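Local coordinates for protein L-fuculose phosphate aldolase (Streptococcus pneumoniae, PDB 4C24) that belongs to the class II aldolase and adducin family and carries a zinc ion held by histidines, at residues Ile96-Thr101 / Ala158-Leu163; Asp127-Glu132 / Glu150-Val155. All coordinates share one frame; numbering follows the deposited sequence. Where two conformers were deposited one is given.

Contact 1 (Ile96-Thr101 / Ala158-Leu163); sequences IIHAHT and ANHGIL. With ZN (zinc ion), chain B.
His-98 reaches across to the facing strand with ND1, while NE2 turns to the zinc. Its CB lies 3.6 Å from CD1 of Leu-163. CG stands anti to the backbone N (chi1 164°), which brings the ring close to Ile-162. His-98 ND1 donates a hydrogen bond of 2.8 Å to Ile-162 O, from above the carbonyl plane rather than on a lone pair. The bond is bent, with 139° at the hydrogen. Ala-99 N reaches the same oxygen from the opposite face of that plane, so two N-H groups grip Ile-162 O. Beyond ND1, the tip NE2 of His-98 binds zinc at 2.0 Å. The bond to Ile-162 O engages ND1 and is consistent with a ring fixed in rotation while NE2 holds the metal.

Strands 96-99 and 161-163 run antiparallel at 179° within the central sheet of this class II aldolase fold. Ala-99 and Ile-162 form a hydrogen-bonded pair, and Ile-162 N returns a bond of 3.0 Å to Ala-99 O. His-160 and Gly-161 form a classic beta bulge against the neighbouring strand 154-157.

NE2 of His-100 and NE2 of His-160 also bind the zinc, and water 1 is the fourth ligand at 2.1 Å. The rings of His-100 and His-160 are steeply inclined to each other. His-160 O lies over one face of the His-100 ring. It is hydrogen-bonded to His-118 of the second subunit, whose Tyr-119 meets the His-160 ring edge-to-face.

Contact 2 (Asp127-Glu132 / Glu150-Val155); sequences DVRVAE and EGRRAV. With EDO (1,2-ethanediol), chain F.
Arg-129 and Val-155 mark the closest backbone approach, with CA atoms 5.5 Å apart, and water 2 bridges Arg-129 N to Ala-154 O beside them. The side chains of two arginines carry most of the polar contact. Arg-152 bends at chi2 (-68°), which turns its guanidinium toward Asp-127. It grips Asp-127 OD1 side-on in a salt bridge, with NE at 3.0 Å and NH2 at 2.9 Å from that oxygen. OD1 lies in the guanidinium plane, and both nitrogens come from the same face of the carboxylate. Arg-152 NE also makes a weak bond to Asp-127 O.

Arg-129 is extended from CG to NE and reaches Glu-150. Its NH1 donates to Glu-150 O at 2.7 Å, in the carbonyl plane on a lone pair. The NH2 bond to the same oxygen is weak. Arg-129 NH1 also donates to Ala-148 O. Arg-129 NH2 sits over one face of the Arg-152 guanidinium, 3.4 Å from Arg-152 NH1. The two planes are 36° apart. The like charges are probably eased by Asp-127 and by the carbonyls of Ala-148, Glu-150 and Gly-151, the last bound by Arg-152 NH1. A 1,2-ethanediol, probably from the crystallisation liquor, accepts from Arg-152 NH1 and NH2.

Away from the arginine tips the contact is apolar: Val-128 CG1 lies 4.3 Å from Ala-154 CB, and Val-155 CG2 is 4.2 Å from Ala-131 CB.

The contact belongs to a beta-alpha-beta unit in which helix 139-149 joins the short, weakly bonded strand 130-131 to its parallel neighbour 154-157. Ala-148 of that helix packs on Ala-131 and Val-155, while Ala-154 touches helix 169-192.

In the fold
From the N terminus, the chain passes through helix 7-22, strands 32-37, 42-45, 61-64 and 69-71, and helix 80-89 before it enters contact 1 at Ile-96. Helix 103-110 follows, then residues 127-132 open contact 2. Helix 139-149 leads back to 150-155, which closes this short loop. The chain then runs almost directly into 158-163 and closes the longer loop of contact 1. Contact 2 thus lies within the span of contact 1, and the two loops do not cross. Strands 154-157 and 161-166 are sheet neighbours, and Leu-163 O probably accepts a hydrogen bond from Val-155 N. Together the contacts join strand 95-99 in the sheet's interior to strand 130-131 at its edge within the chain.

Contact 1 (Ile96-Thr101 / Ala158-Leu163)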
loop_
_atom_site.group_PDB
_atom_site.type_symbol
_atom_site.label_atom_id
_atom_site.label_comp_id
_atom_site.label_asym_id
_atom_site.label_seq_id
_atom_site.Cartn_x
_atom_site.Cartn_y
_atom_site.Cartn_z
ATOM N N ILE A 96 12.716 9.979 -21.413
ATOM C CA ILE A 96 13.370 9.375 -20.249
ATOM C C ILE A 96 12.653 9.789 -18.988
ATOM O O ILE A 96 12.266 10.978 -18.815
ATOM C CB ILE A 96 14.839 9.824 -20.167
ATOM C CG1 ILE A 96 15.583 9.269 -21.366
ATOM C CG2 ILE A 96 15.515 9.341 -18.873
ATOM C CD1 ILE A 96 17.005 9.772 -21.543
ATOM N N ILE A 97 12.487 8.836 -18.073
ATOM C CA ILE A 97 11.956 9.136 -16.775
ATOM C C ILE A 97 12.916 8.639 -15.734
ATOM O O ILE A 97 13.395 7.481 -15.840
ATOM C CB ILE A 97 10.577 8.482 -16.557
ATOM C CG1 ILE A 97 9.556 9.056 -17.578
ATOM C CG2 ILE A 97 10.122 8.681 -15.114
ATOM C CD1 ILE A 97 8.189 8.405 -17.500
ATOM N N HIS A 98 13.227 9.501 -14.772
ATOM C CA HIS A 98 13.987 9.100 -13.574
ATOM C C HIS A 98 13.073 9.223 -12.368
ATOM O O HIS A 98 12.356 10.237 -12.180
ATOM C CB HIS A 98 15.230 9.960 -13.425
ATOM C CG HIS A 98 15.862 9.906 -12.061
ATOM N ND1 HIS A 98 16.438 8.759 -11.556
ATOM C CD2 HIS A 98 16.007 10.854 -11.102
ATOM C CE1 HIS A 98 16.902 9.005 -10.344
ATOM N NE2 HIS A 98 16.678 10.275 -10.046
ATOM N N ALA A 99 13.064 8.188 -11.534
ATOM C CA ALA A 99 12.204 8.170 -10.387
ATOM C C ALA A 99 12.872 7.498 -9.212
ATOM O O ALA A 99 13.764 6.684 -9.423
ATOM C CB ALA A 99 10.897 7.467 -10.714
ATOM N N HIS A 100 12.468 7.857 -8.007
ATOM C CA HIS A 100 12.878 7.135 -6.792
ATOM C C HIS A 100 11.681 6.296 -6.410
ATOM O O HIS A 100 10.785 6.750 -5.689
ATOM C CB HIS A 100 13.242 8.106 -5.677
ATOM C CG HIS A 100 14.335 9.074 -6.035
ATOM N ND1 HIS A 100 14.964 9.854 -5.097
ATOM C CD2 HIS A 100 14.907 9.380 -7.228
ATOM C CE1 HIS A 100 15.846 10.641 -5.707
ATOM N NE2 HIS A 100 15.854 10.341 -6.996
ATOM N N THR A 101 11.597 5.104 -6.989
ATOM C CA THR A 101 10.479 4.228 -6.698
ATOM C C THR A 101 10.753 3.395 -5.433
ATOM O O THR A 101 11.663 3.723 -4.641
ATOM C CB THR A 101 10.117 3.375 -7.919
ATOM O OG1 THR A 101 11.198 2.468 -8.175
ATOM C CG2 THR A 101 9.821 4.255 -9.154
ATOM N N ALA A 158 22.639 3.176 -8.202
ATOM C CA ALA A 158 22.998 2.715 -6.882
ATOM C C ALA A 158 22.618 3.694 -5.761
ATOM O O ALA A 158 22.960 4.872 -5.812
ATOM C CB ALA A 158 24.492 2.439 -6.853
ATOM N N ASN A 159 21.899 3.210 -4.751
ATOM C CA ASN A 159 21.565 4.014 -3.576
ATOM C C ASN A 159 20.730 5.229 -3.945
ATOM O O ASN A 159 20.778 6.241 -3.262
ATOM C CB ASN A 159 22.815 4.431 -2.785
ATOM C CG ASN A 159 23.581 3.243 -2.277
ATOM O OD1 ASN A 159 23.265 2.668 -1.238
ATOM N ND2 ASN A 159 24.562 2.869 -3.016
ATOM N N HIS A 160 19.961 5.074 -5.017
ATOM C CA HIS A 160 19.318 6.263 -5.610
ATOM C C HIS A 160 17.955 5.983 -6.202
ATOM O O HIS A 160 16.945 6.456 -5.664
ATOM C CB HIS A 160 20.262 6.869 -6.638
ATOM C CG HIS A 160 19.802 8.181 -7.191
ATOM N ND1 HIS A 160 20.669 9.102 -7.724
ATOM C CD2 HIS A 160 18.554 8.717 -7.298
ATOM C CE1 HIS A 160 19.972 10.159 -8.146
ATOM N NE2 HIS A 160 18.691 9.941 -7.899
ATOM N N GLY A 161 17.891 5.234 -7.290
ATOM C CA GLY A 161 16.600 5.018 -7.945
ATOM C C GLY A 161 16.705 4.338 -9.276
ATOM O O GLY A 161 17.527 3.449 -9.464
ATOM N N ILE A 162 15.872 4.746 -10.219
ATOM C CA ILE A 162 15.782 4.089 -11.489
ATOM C C ILE A 162 15.788 5.144 -12.587
ATOM O O ILE A 162 15.357 6.285 -12.366
ATOM C CB ILE A 162 14.488 3.237 -11.572
ATOM C CG1 ILE A 162 14.447 2.341 -12.806
ATOM C CG2 ILE A 162 13.240 4.125 -11.534
ATOM C CD1 ILE A 162 13.281 1.380 -12.833
ATOM N N LEU A 163 16.286 4.755 -13.741
ATOM C CA LEU A 163 16.226 5.521 -14.965
ATOM C C LEU A 163 15.670 4.614 -16.048
ATOM O O LEU A 163 16.112 3.472 -16.210
ATOM C CB LEU A 163 17.614 6.026 -15.369
ATOM C CG LEU A 163 17.742 7.044 -16.509
ATOM C CD1 LEU A 163 17.314 8.405 -15.973
ATOM C CD2 LEU A 163 19.177 7.152 -17.041
HETATM ZN ZN ZN B . 17.133 11.126 -8.311
HETATM O O HOH W 1 18.059 12.997 -8.358
#

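Contact 2 (Asp127-Glu132 / Glu150-Val155)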
loop_
_atom_site.group_PDB
_atom_site.type_symbol
_atom_site.label_atom_id
_atom_site.label_comp_id
_atom_site.label_asym_id
_atom_site.label_seq_id
_atom_site.Cartn_x
_atom_site.Cartn_y
_atom_site.Cartn_z
ATOM N N ASP A 127 17.414 -8.448 -18.138
ATOM C CA ASP A 127 17.622 -8.050 -16.757
ATOM C C ASP A 127 17.827 -6.557 -16.729
ATOM O O ASP A 127 17.939 -5.922 -17.785
ATOM C CB ASP A 127 18.825 -8.798 -16.108
ATOM C CG ASP A 127 20.116 -8.655 -16.892
ATOM O OD1 ASP A 127 20.304 -7.660 -17.624
ATOM O OD2 ASP A 127 20.987 -9.561 -16.778
ATOM N N VAL A 128 17.835 -5.991 -15.530
ATOM C CA VAL A 128 18.176 -4.584 -15.336
ATOM C C VAL A 128 19.406 -4.501 -14.435
ATOM O O VAL A 128 19.443 -5.088 -13.343
ATOM C CB VAL A 128 17.005 -3.796 -14.738
ATOM C CG1 VAL A 128 17.404 -2.353 -14.513
ATOM C CG2 VAL A 128 15.798 -3.892 -15.662
ATOM N N ARG A 129 20.431 -3.842 -14.944
ATOM C CA ARG A 129 21.704 -3.735 -14.233
ATOM C C ARG A 129 21.687 -2.621 -13.211
ATOM O O ARG A 129 20.809 -1.749 -13.242
ATOM C CB ARG A 129 22.825 -3.457 -15.221
ATOM C CG ARG A 129 22.918 -4.421 -16.388
ATOM C CD ARG A 129 24.234 -4.205 -17.101
ATOM N NE ARG A 129 24.268 -4.819 -18.415
ATOM C CZ ARG A 129 23.920 -4.207 -19.538
ATOM N NH1 ARG A 129 23.511 -2.933 -19.501
ATOM N NH2 ARG A 129 23.980 -4.864 -20.690
ATOM N N VAL A 130 22.688 -2.620 -12.343
ATOM C CA VAL A 130 22.886 -1.517 -11.422
ATOM C C VAL A 130 24.145 -0.729 -11.816
ATOM O O VAL A 130 25.251 -1.282 -11.981
ATOM C CB VAL A 130 22.862 -1.976 -9.942
ATOM C CG1 VAL A 130 24.099 -2.806 -9.600
ATOM C CG2 VAL A 130 22.696 -0.784 -9.003
ATOM N N ALA A 131 23.972 0.569 -12.008
ATOM C CA ALA A 131 25.084 1.429 -12.333
ATOM C C ALA A 131 26.019 1.599 -11.139
ATOM O O ALA A 131 25.600 1.500 -9.988
ATOM C CB ALA A 131 24.555 2.795 -12.767
ATOM N N GLU A 132 27.280 1.902 -11.424
ATOM C CA GLU A 132 28.217 2.270 -10.378
ATOM C C GLU A 132 27.702 3.521 -9.655
ATOM O O GLU A 132 27.172 4.452 -10.294
ATOM C CB GLU A 132 29.611 2.535 -10.957
ATOM N N GLU A 150 23.357 0.442 -21.314
ATOM C CA GLU A 150 23.622 -0.043 -22.663
ATOM C C GLU A 150 22.902 -1.354 -22.917
ATOM O O GLU A 150 22.970 -2.286 -22.103
ATOM C CB GLU A 150 25.120 -0.213 -22.910
ATOM C CG GLU A 150 25.840 1.094 -23.152
ATOM C CD GLU A 150 27.353 0.925 -23.199
ATOM O OE1 GLU A 150 27.824 -0.239 -23.279
ATOM O OE2 GLU A 150 28.076 1.948 -23.156
ATOM N N GLY A 151 22.207 -1.441 -24.041
ATOM C CA GLY A 151 21.495 -2.663 -24.391
ATOM C C GLY A 151 20.218 -2.904 -23.604
ATOM O O GLY A 151 19.615 -3.971 -23.694
ATOM N N ARG A 152 19.801 -1.897 -22.842
ATOM C CA ARG A 152 18.615 -1.994 -22.004
ATOM C C ARG A 152 17.825 -0.712 -22.121
ATOM O O ARG A 152 18.342 0.306 -22.599
ATOM C CB ARG A 152 18.991 -2.196 -20.537
ATOM C CG ARG A 152 19.852 -3.435 -20.259
ATOM C CD ARG A 152 19.095 -4.734 -20.500
ATOM N NE ARG A 152 19.875 -5.887 -20.039
ATOM C CZ ARG A 152 20.795 -6.490 -20.765
ATOM N NH1 ARG A 152 21.039 -6.098 -22.005
ATOM N NH2 ARG A 152 21.463 -7.503 -20.235
ATOM N N ARG A 153 16.594 -0.765 -21.644
ATOM C CA ARG A 153 15.745 0.423 -21.561
ATOM C C ARG A 153 15.510 0.888 -20.126
ATOM O O ARG A 153 14.730 1.813 -19.882
ATOM C CB ARG A 153 14.422 0.179 -22.285
ATOM C CG ARG A 153 14.561 0.232 -23.800
ATOM C CD ARG A 153 13.218 0.266 -24.502
ATOM N NE ARG A 153 13.307 1.102 -25.695
ATOM C CZ ARG A 153 12.268 1.468 -26.434
ATOM N NH1 ARG A 153 11.042 1.063 -26.115
ATOM N NH2 ARG A 153 12.459 2.247 -27.493
ATOM N N ALA A 154 16.186 0.273 -19.149
ATOM C CA ALA A 154 16.142 0.767 -17.788
ATOM C C ALA A 154 17.433 0.409 -17.103
ATOM O O ALA A 154 18.115 -0.515 -17.543
ATOM C CB ALA A 154 14.961 0.189 -17.030
ATOM N N VAL A 155 17.731 1.141 -16.043
ATOM C CA VAL A 155 18.928 0.899 -15.232
ATOM C C VAL A 155 18.656 1.342 -13.809
ATOM O O VAL A 155 17.949 2.326 -13.582
ATOM C CB VAL A 155 20.179 1.599 -15.816
ATOM C CG1 VAL A 155 20.076 3.108 -15.762
ATOM C CG2 VAL A 155 21.448 1.180 -15.100
HETATM C C1 EDO F . 24.806 -7.969 -21.843
HETATM O O1 EDO F . 23.881 -8.847 -21.208
HETATM C C2 EDO F . 24.479 -7.939 -23.324
HETATM O O2 EDO F . 23.096 -7.617 -23.485
HETATM O O HOH W 2 20.391 -1.968 -17.148
#